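Local coordinates for protein NAD-dependent aldehyde dehydrogenase (Burkholderia multivorans, PDB 5UJU) that probably oxidises aldehydes to carboxylic acids with NAD as the electron acceptor, at residues Tyr315-Gly320 against Ala542-Ala547. Sequence-based numbering, arbitrary orientation.
Sequences YTEKAG and AALADA
Ala542 CB meets the ring of Tyr315 at its edge, close to the ring plane, 4.0 Å from CD1. The methyl therefore lies beside the aromatic rim and not over a face. Arg553 makes a cation-pi contact with the same ring, and Tyr315 OH is hydrogen-bonded to Gln313. Two residues along the strand, Glu317 reaches the other end of the contact: the bend at chi2 (-86°) turns CD, and OE2 of the carboxylate then lies 3.6 Å from Leu544 CG and 3.7 Å from Leu544 CD1. The two side chains meet at a slant, a carboxylate oxygen against an isobutyl branch. The same OE2 lies 4.1 Å from the carbonyl O of Ala542. Between these ends, Thr316 directs CB away and offers its backbone, with O 4.1 Å from Ala542 N.

No hydrogen bond joins segments 315-320 and 542-547 themselves. The polar link is made one residue earlier, where Asn541 bonds to the backbone of Thr316, including Thr316 N through its OD1. Backbone bonds from Tyr315 and Glu317 to strand 290-296 and Gly297 hold the other edge of strand 313-317, while Thr316 OG1 and Lys318 NZ both engage Glu306. Phe549 of helix 547-550 packs on Ala542 and Leu544, and Asp546 N-caps that helix through OD1 to Phe549 N. Asp546 OD2 forms a salt bridge with Arg555 of the second subunit, so the loop lies close to the dimer interface.

Strand 313-317 pairs in parallel with 290-296 in a mixed sheet, and Glu317 probably corresponds to the conserved motif glutamate of aldehyde dehydrogenases. Asn541 bonds the loop to this strand; from Ala542 on, contact is van der Waals. OE2 rests on the Leu544 branch, and His532 packs on both side chains.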
loop_
_atom_site.group_PDB
_atom_site.type_symbol
_atom_site.label_atom_id
_atom_site.label_comp_id
_atom_site.label_asym_id
_atom_site.label_seq_id
_atom_site.Cartn_x
_atom_site.Cartn_y
_atom_site.Cartn_z
ATOM N N TYR A 315 8.737 0.441 -4.038
ATOM C CA TYR A 315 9.207 -0.078 -2.759
ATOM C C TYR A 315 10.714 0.089 -2.709
ATOM O O TYR A 315 11.415 -0.368 -3.613
ATOM C CB TYR A 315 8.831 -1.547 -2.596
ATOM C CG TYR A 315 7.365 -1.803 -2.869
ATOM C CD1 TYR A 315 6.433 -1.742 -1.837
ATOM C CD2 TYR A 315 6.913 -2.097 -4.153
ATOM C CE1 TYR A 315 5.096 -1.969 -2.061
ATOM C CE2 TYR A 315 5.566 -2.318 -4.400
ATOM C CZ TYR A 315 4.661 -2.248 -3.346
ATOM O OH TYR A 315 3.325 -2.475 -3.553
ATOM N N THR A 316 11.215 0.754 -1.666
ATOM C CA THR A 316 12.617 1.143 -1.648
ATOM C C THR A 316 13.277 0.695 -0.359
ATOM O O THR A 316 12.643 0.686 0.706
ATOM C CB THR A 316 12.809 2.664 -1.795
ATOM O OG1 THR A 316 12.098 3.345 -0.749
ATOM C CG2 THR A 316 12.323 3.164 -3.162
ATOM N N GLU A 317 14.548 0.297 -0.495
ATOM C CA GLU A 317 15.520 0.145 0.588
ATOM C C GLU A 317 16.654 1.118 0.306
ATOM O O GLU A 317 17.296 1.028 -0.747
ATOM C CB GLU A 317 16.082 -1.275 0.662
ATOM C CG GLU A 317 15.078 -2.389 0.872
ATOM C CD GLU A 317 14.778 -2.595 2.340
ATOM O OE1 GLU A 317 15.622 -2.186 3.167
ATOM O OE2 GLU A 317 13.724 -3.183 2.667
ATOM N N LYS A 318 16.901 2.038 1.236
ATOM C CA LYS A 318 17.861 3.118 1.039
ATOM C C LYS A 318 18.884 3.097 2.183
ATOM O O LYS A 318 18.977 2.136 2.945
ATOM C CB LYS A 318 17.117 4.455 0.911
ATOM C CG LYS A 318 16.086 4.467 -0.260
ATOM C CD LYS A 318 15.058 5.602 -0.142
ATOM C CE LYS A 318 14.026 5.350 0.944
ATOM N NZ LYS A 318 12.960 6.399 0.922
ATOM N N ALA A 319 19.647 4.170 2.308
ATOM C CA ALA A 319 20.687 4.232 3.327
ATOM C C ALA A 319 20.134 4.758 4.641
ATOM O O ALA A 319 19.165 5.520 4.670
ATOM C CB ALA A 319 21.836 5.131 2.869
ATOM N N GLY A 320 20.765 4.350 5.737
ATOM C CA GLY A 320 20.440 4.916 7.029
ATOM C C GLY A 320 21.662 4.886 7.916
ATOM O O GLY A 320 22.742 4.463 7.501
ATOM N N ALA A 542 9.183 0.605 2.893
ATOM C CA ALA A 542 8.449 -0.642 3.056
ATOM C C ALA A 542 9.222 -1.547 4.004
ATOM O O ALA A 542 10.429 -1.377 4.212
ATOM C CB ALA A 542 8.227 -1.346 1.708
ATOM N N ALA A 543 8.505 -2.504 4.589
ATOM C CA ALA A 543 9.082 -3.525 5.451
ATOM C C ALA A 543 9.118 -4.869 4.741
ATOM O O ALA A 543 8.172 -5.233 4.033
ATOM C CB ALA A 543 8.282 -3.683 6.742
ATOM N N LEU A 544 10.196 -5.617 4.973
ATOM C CA LEU A 544 10.337 -6.998 4.510
ATOM C C LEU A 544 10.045 -7.919 5.692
ATOM O O LEU A 544 10.856 -8.019 6.618
ATOM C CB LEU A 544 11.745 -7.259 3.979
ATOM C CG LEU A 544 12.357 -6.458 2.834
ATOM C CD1 LEU A 544 13.808 -6.917 2.599
ATOM C CD2 LEU A 544 11.519 -6.593 1.556
ATOM N N ALA A 545 8.867 -8.550 5.705
ATOM C CA ALA A 545 7.765 -8.294 4.781
ATOM C C ALA A 545 6.481 -8.230 5.610
ATOM O O ALA A 545 6.427 -8.779 6.715
ATOM C CB ALA A 545 7.671 -9.379 3.711
ATOM N N ASP A 546 5.460 -7.545 5.101
ATOM C CA ASP A 546 4.184 -7.434 5.800
ATOM C C ASP A 546 3.065 -7.333 4.767
ATOM O O ASP A 546 3.299 -7.444 3.555
ATOM C CB ASP A 546 4.183 -6.235 6.759
ATOM C CG ASP A 546 4.401 -4.895 6.044
ATOM O OD1 ASP A 546 4.468 -4.841 4.792
ATOM O OD2 ASP A 546 4.502 -3.875 6.745
ATOM N N ALA A 547 1.843 -7.100 5.259
ATOM C CA ALA A 547 0.685 -7.022 4.371
ATOM C C ALA A 547 0.825 -5.883 3.375
ATOM O O ALA A 547 0.495 -6.042 2.198
ATOM C CB ALA A 547 -0.600 -6.873 5.184
#